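Local coordinates for protein 3',5'-nucleoside bisphosphate phosphatase (Chromobacterium violaceum, PDB 2YB1) that hydrolyses nucleoside 3',5'-bisphosphates to nucleoside 5'-phosphates and orthophosphate, using three manganese ions in a PHP-family active site, at residues Arg102-Ile115 / Tyr157-Trp170. Sequence-based numbering, arbitrary orientation.
With AMP (adenosine monophosphate), chain E.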
# COMPACT_ATOMS: atom_id res chain seq x y z
N ARG A 102 17.90 -8.25 2.17
CA ARG A 102 17.99 -7.15 1.21
C ARG A 102 18.37 -5.85 1.91
O ARG A 102 19.16 -5.04 1.38
CB ARG A 102 16.65 -6.99 0.51
CG ARG A 102 16.48 -5.76 -0.39
CD ARG A 102 15.04 -5.81 -0.95
NE ARG A 102 14.64 -4.67 -1.78
CZ ARG A 102 13.86 -3.68 -1.37
NH1 ARG A 102 13.39 -3.66 -0.12
NH2 ARG A 102 13.52 -2.71 -2.22
N ALA A 103 17.81 -5.63 3.09
CA ALA A 103 18.09 -4.42 3.86
C ALA A 103 19.54 -4.33 4.34
O ALA A 103 20.14 -3.25 4.31
CB ALA A 103 17.13 -4.28 5.05
N ARG A 104 20.11 -5.44 4.80
CA ARG A 104 21.51 -5.42 5.22
C ARG A 104 22.41 -5.05 4.03
O ARG A 104 23.38 -4.32 4.17
CB ARG A 104 21.91 -6.77 5.82
CG ARG A 104 21.08 -7.18 7.04
CD ARG A 104 21.61 -8.47 7.67
NE ARG A 104 20.65 -9.03 8.61
CZ ARG A 104 19.79 -10.00 8.32
NH1 ARG A 104 19.77 -10.53 7.10
NH2 ARG A 104 18.94 -10.44 9.25
N GLN A 105 22.05 -5.56 2.86
CA GLN A 105 22.75 -5.27 1.62
C GLN A 105 22.59 -3.79 1.19
O GLN A 105 23.55 -3.17 0.73
CB GLN A 105 22.27 -6.23 0.52
CG GLN A 105 22.67 -7.69 0.78
CD GLN A 105 21.96 -8.70 -0.12
OE1 GLN A 105 21.07 -8.35 -0.89
NE2 GLN A 105 22.35 -9.96 -0.00
N MET A 106 21.39 -3.25 1.36
CA MET A 106 21.15 -1.83 1.07
C MET A 106 22.06 -0.97 1.95
O MET A 106 22.66 0.00 1.48
CB MET A 106 19.68 -1.46 1.30
CG MET A 106 18.69 -2.10 0.29
SD MET A 106 17.00 -1.44 0.49
CE MET A 106 16.39 -2.35 1.89
N GLY A 107 22.18 -1.35 3.22
CA GLY A 107 23.04 -0.62 4.13
C GLY A 107 24.48 -0.66 3.67
O GLY A 107 25.17 0.36 3.66
N ALA A 108 24.95 -1.85 3.30
CA ALA A 108 26.33 -2.05 2.85
C ALA A 108 26.60 -1.32 1.53
O ALA A 108 27.68 -0.78 1.32
CB ALA A 108 26.64 -3.53 2.73
N SER A 109 25.61 -1.30 0.65
CA SER A 109 25.70 -0.49 -0.57
C SER A 109 25.88 1.00 -0.24
O SER A 109 26.76 1.66 -0.78
CB SER A 109 24.44 -0.70 -1.43
OG SER A 109 24.50 0.07 -2.62
N LEU A 110 25.04 1.52 0.64
CA LEU A 110 25.19 2.92 1.05
C LEU A 110 26.56 3.19 1.70
O LEU A 110 27.16 4.24 1.47
CB LEU A 110 24.03 3.34 1.98
CG LEU A 110 22.70 3.53 1.23
CD1 LEU A 110 21.48 3.36 2.14
CD2 LEU A 110 22.69 4.88 0.53
N GLU A 111 27.04 2.24 2.49
CA GLU A 111 28.35 2.39 3.12
C GLU A 111 29.47 2.50 2.07
O GLU A 111 30.37 3.34 2.20
CB GLU A 111 28.63 1.25 4.08
CG GLU A 111 29.98 1.34 4.75
CD GLU A 111 30.28 0.12 5.60
OE1 GLU A 111 29.76 -0.97 5.30
OE2 GLU A 111 31.04 0.26 6.58
N ALA A 112 29.42 1.66 1.04
CA ALA A 112 30.40 1.72 -0.05
C ALA A 112 30.37 3.07 -0.76
O ALA A 112 31.38 3.51 -1.32
CB ALA A 112 30.15 0.58 -1.06
N ALA A 113 29.21 3.72 -0.75
CA ALA A 113 29.03 5.01 -1.42
C ALA A 113 29.34 6.17 -0.49
O ALA A 113 29.12 7.33 -0.84
CB ALA A 113 27.62 5.14 -1.96
N GLY A 114 29.81 5.87 0.71
CA GLY A 114 30.27 6.90 1.61
C GLY A 114 29.33 7.28 2.73
O GLY A 114 29.62 8.21 3.48
N ILE A 115 28.18 6.60 2.85
CA ILE A 115 27.35 6.83 4.03
C ILE A 115 27.23 5.57 4.86
O ILE A 115 26.46 4.68 4.54
CB ILE A 115 25.94 7.34 3.63
CG1 ILE A 115 26.05 8.44 2.58
CG2 ILE A 115 25.18 7.84 4.87
CD1 ILE A 115 24.71 8.86 1.99
N TYR A 157 19.28 8.19 -4.12
CA TYR A 157 19.53 6.90 -3.48
C TYR A 157 18.31 6.02 -3.53
O TYR A 157 17.22 6.49 -3.80
CB TYR A 157 19.89 7.06 -1.99
CG TYR A 157 21.06 7.96 -1.72
CD1 TYR A 157 22.36 7.53 -2.00
CD2 TYR A 157 20.88 9.22 -1.17
CE1 TYR A 157 23.44 8.35 -1.75
CE2 TYR A 157 21.97 10.04 -0.90
CZ TYR A 157 23.25 9.60 -1.20
OH TYR A 157 24.33 10.39 -0.95
N LEU A 158 18.50 4.74 -3.25
CA LEU A 158 17.39 3.83 -3.00
C LEU A 158 16.48 3.69 -4.21
O LEU A 158 15.33 3.31 -4.08
CB LEU A 158 16.57 4.33 -1.80
CG LEU A 158 17.37 4.49 -0.50
CD1 LEU A 158 16.49 5.08 0.62
CD2 LEU A 158 17.95 3.15 -0.09
N THR A 159 17.03 3.98 -5.39
CA THR A 159 16.33 3.75 -6.65
C THR A 159 17.33 3.15 -7.64
O THR A 159 18.54 3.33 -7.48
CB THR A 159 15.74 5.05 -7.22
OG1 THR A 159 16.76 6.06 -7.27
CG2 THR A 159 14.59 5.55 -6.35
N PRO A 160 16.82 2.46 -8.69
CA PRO A 160 17.71 1.76 -9.63
C PRO A 160 18.84 2.65 -10.14
O PRO A 160 18.61 3.79 -10.52
CB PRO A 160 16.77 1.38 -10.78
CG PRO A 160 15.43 1.25 -10.13
CD PRO A 160 15.40 2.30 -9.04
N GLY A 161 20.06 2.12 -10.12
CA GLY A 161 21.24 2.85 -10.54
C GLY A 161 21.88 3.71 -9.47
O GLY A 161 22.94 4.29 -9.71
N LYS A 162 21.25 3.82 -8.30
CA LYS A 162 21.77 4.67 -7.22
C LYS A 162 22.14 3.82 -6.01
O LYS A 162 21.57 2.76 -5.80
CB LYS A 162 20.74 5.72 -6.79
CG LYS A 162 20.13 6.56 -7.90
CD LYS A 162 21.07 7.64 -8.37
CE LYS A 162 20.43 8.45 -9.50
NZ LYS A 162 21.45 9.28 -10.21
N PRO A 163 23.10 4.30 -5.21
CA PRO A 163 23.52 3.56 -4.02
C PRO A 163 22.33 3.25 -3.11
O PRO A 163 21.40 4.06 -2.96
CB PRO A 163 24.50 4.53 -3.33
CG PRO A 163 25.07 5.34 -4.48
CD PRO A 163 23.90 5.53 -5.42
N GLY A 164 22.34 2.06 -2.52
CA GLY A 164 21.29 1.68 -1.60
C GLY A 164 20.17 0.88 -2.24
O GLY A 164 19.37 0.28 -1.52
N TYR A 165 20.09 0.88 -3.57
CA TYR A 165 19.08 0.07 -4.25
C TYR A 165 19.58 -1.34 -4.55
O TYR A 165 20.67 -1.53 -5.08
CB TYR A 165 18.59 0.74 -5.55
CG TYR A 165 17.40 0.01 -6.15
CD1 TYR A 165 16.12 0.21 -5.64
CD2 TYR A 165 17.57 -0.89 -7.20
CE1 TYR A 165 15.02 -0.46 -6.18
CE2 TYR A 165 16.47 -1.57 -7.74
CZ TYR A 165 15.21 -1.34 -7.23
OH TYR A 165 14.12 -2.01 -7.76
N VAL A 166 18.78 -2.33 -4.18
CA VAL A 166 19.12 -3.72 -4.42
C VAL A 166 17.91 -4.33 -5.12
O VAL A 166 16.83 -4.38 -4.55
CB VAL A 166 19.42 -4.46 -3.09
CG1 VAL A 166 19.66 -5.96 -3.34
CG2 VAL A 166 20.62 -3.82 -2.37
N SER A 167 18.08 -4.76 -6.36
CA SER A 167 16.96 -5.34 -7.10
C SER A 167 16.48 -6.57 -6.36
O SER A 167 17.27 -7.28 -5.73
CB SER A 167 17.37 -5.70 -8.53
OG SER A 167 17.87 -4.56 -9.20
N HIS A 168 15.18 -6.81 -6.41
CA HIS A 168 14.61 -7.93 -5.68
C HIS A 168 13.35 -8.40 -6.38
O HIS A 168 12.58 -7.58 -6.87
CB HIS A 168 14.26 -7.49 -4.26
CG HIS A 168 13.92 -8.62 -3.35
ND1 HIS A 168 14.87 -9.51 -2.88
CD2 HIS A 168 12.74 -9.03 -2.83
CE1 HIS A 168 14.29 -10.40 -2.10
NE2 HIS A 168 13.00 -10.14 -2.05
N GLN A 169 13.13 -9.71 -6.40
CA GLN A 169 11.91 -10.23 -7.01
C GLN A 169 10.81 -10.46 -5.96
O GLN A 169 10.99 -11.23 -5.02
CB GLN A 169 12.17 -11.50 -7.83
CG GLN A 169 10.90 -12.06 -8.46
CD GLN A 169 11.15 -13.07 -9.56
OE1 GLN A 169 11.00 -14.28 -9.36
NE2 GLN A 169 11.52 -12.58 -10.74
N TRP A 170 9.70 -9.77 -6.13
CA TRP A 170 8.54 -9.89 -5.25
C TRP A 170 7.56 -10.93 -5.81
O TRP A 170 7.95 -11.78 -6.60
CB TRP A 170 7.88 -8.53 -5.01
CG TRP A 170 8.85 -7.46 -4.61
CD1 TRP A 170 9.35 -6.47 -5.41
CD2 TRP A 170 9.45 -7.28 -3.32
NE1 TRP A 170 10.21 -5.67 -4.69
CE2 TRP A 170 10.29 -6.15 -3.41
CE3 TRP A 170 9.35 -7.95 -2.10
CZ2 TRP A 170 11.03 -5.67 -2.31
CZ3 TRP A 170 10.09 -7.48 -1.01
CH2 TRP A 170 10.92 -6.35 -1.13
P AMP E . 10.42 -1.38 -0.27
O1P AMP E . 11.03 -1.32 -1.66
O2P AMP E . 9.13 -2.17 -0.37
O3P AMP E . 11.46 -1.83 0.73
O5' AMP E . 10.08 0.16 -0.02
C5' AMP E . 9.12 0.83 -0.83
C4' AMP E . 8.48 1.97 -0.09
O4' AMP E . 9.35 3.12 -0.12
C3' AMP E . 7.17 2.47 -0.68
O3' AMP E . 6.05 1.69 -0.28
C2' AMP E . 7.10 3.92 -0.21
O2' AMP E . 6.58 3.99 1.11
C1' AMP E . 8.58 4.31 -0.17
N9 AMP E . 8.98 5.08 -1.36
C8 AMP E . 9.37 4.57 -2.55
N7 AMP E . 9.65 5.57 -3.43
C5 AMP E . 9.41 6.74 -2.80
C6 AMP E . 9.50 8.18 -3.14
N6 AMP E . 9.90 8.58 -4.37
N1 AMP E . 9.17 9.08 -2.18
C2 AMP E . 8.77 8.70 -0.95
N3 AMP E . 8.66 7.41 -0.57
C4 AMP E . 8.97 6.41 -1.44
O HOH W 1 14.06 -3.96 -4.73
O HOH W 2 27.08 8.91 -2.24
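R102, in the first turn of helix 99-112, reaches along the loop 157-170 to W170 and the phosphate of AMP. A fully extended chain from CG to NE carries R102 alongside V166, the two side chains running in opposing senses, and brings the guanidinium to the phosphate. There it is gripped by two bonds, from NH1 to O3P (2.8 Å, nearly straight at 168°) and from NH2 to O1P (2.9 Å, more bent). CZ2 of W170 lies over the centre of one guanidinium face, 3.6 Å above its plane, so that the indole, at 77° to that plane, presents its edge; SD of M106 covers the opposite face. Water 1 accepts from R102 NH2 and donates to V166 O, tying the group to the loop backbone. CD of R102 also makes an off-centre CH-pi contact with the H168 ring.

One direct hydrogen bond joins helix and loop: G164 N donates to S109 OG at 2.9 Å, and OG, trans to the S109 backbone N, meets this N-H almost in line (165°). G164, with positive phi in the type II turn K162-Y165, lets the loop come close, and its CA rests 3.7 Å from L110 CG.

The other contacts are mostly apolar. M106 CG meets V166 CG2, L110 CD2 packs on Y157 CD1 while its CD1 faces L158 CD2, and A113 CB presses tightly on P163 CB (3.5 Å). Past the Schellman motif at G114, I115 CD1 approaches the hydroxyl end of Y157. F137 of helix 134-143 backs M106, L110 and L158.

The arrangement thus fastens a loop onto a helix beside the nucleotide pocket of this PHP-family enzyme, where R102 holds the AMP phosphate and R99, R134 and T135 also hydrogen-bond the nucleotide.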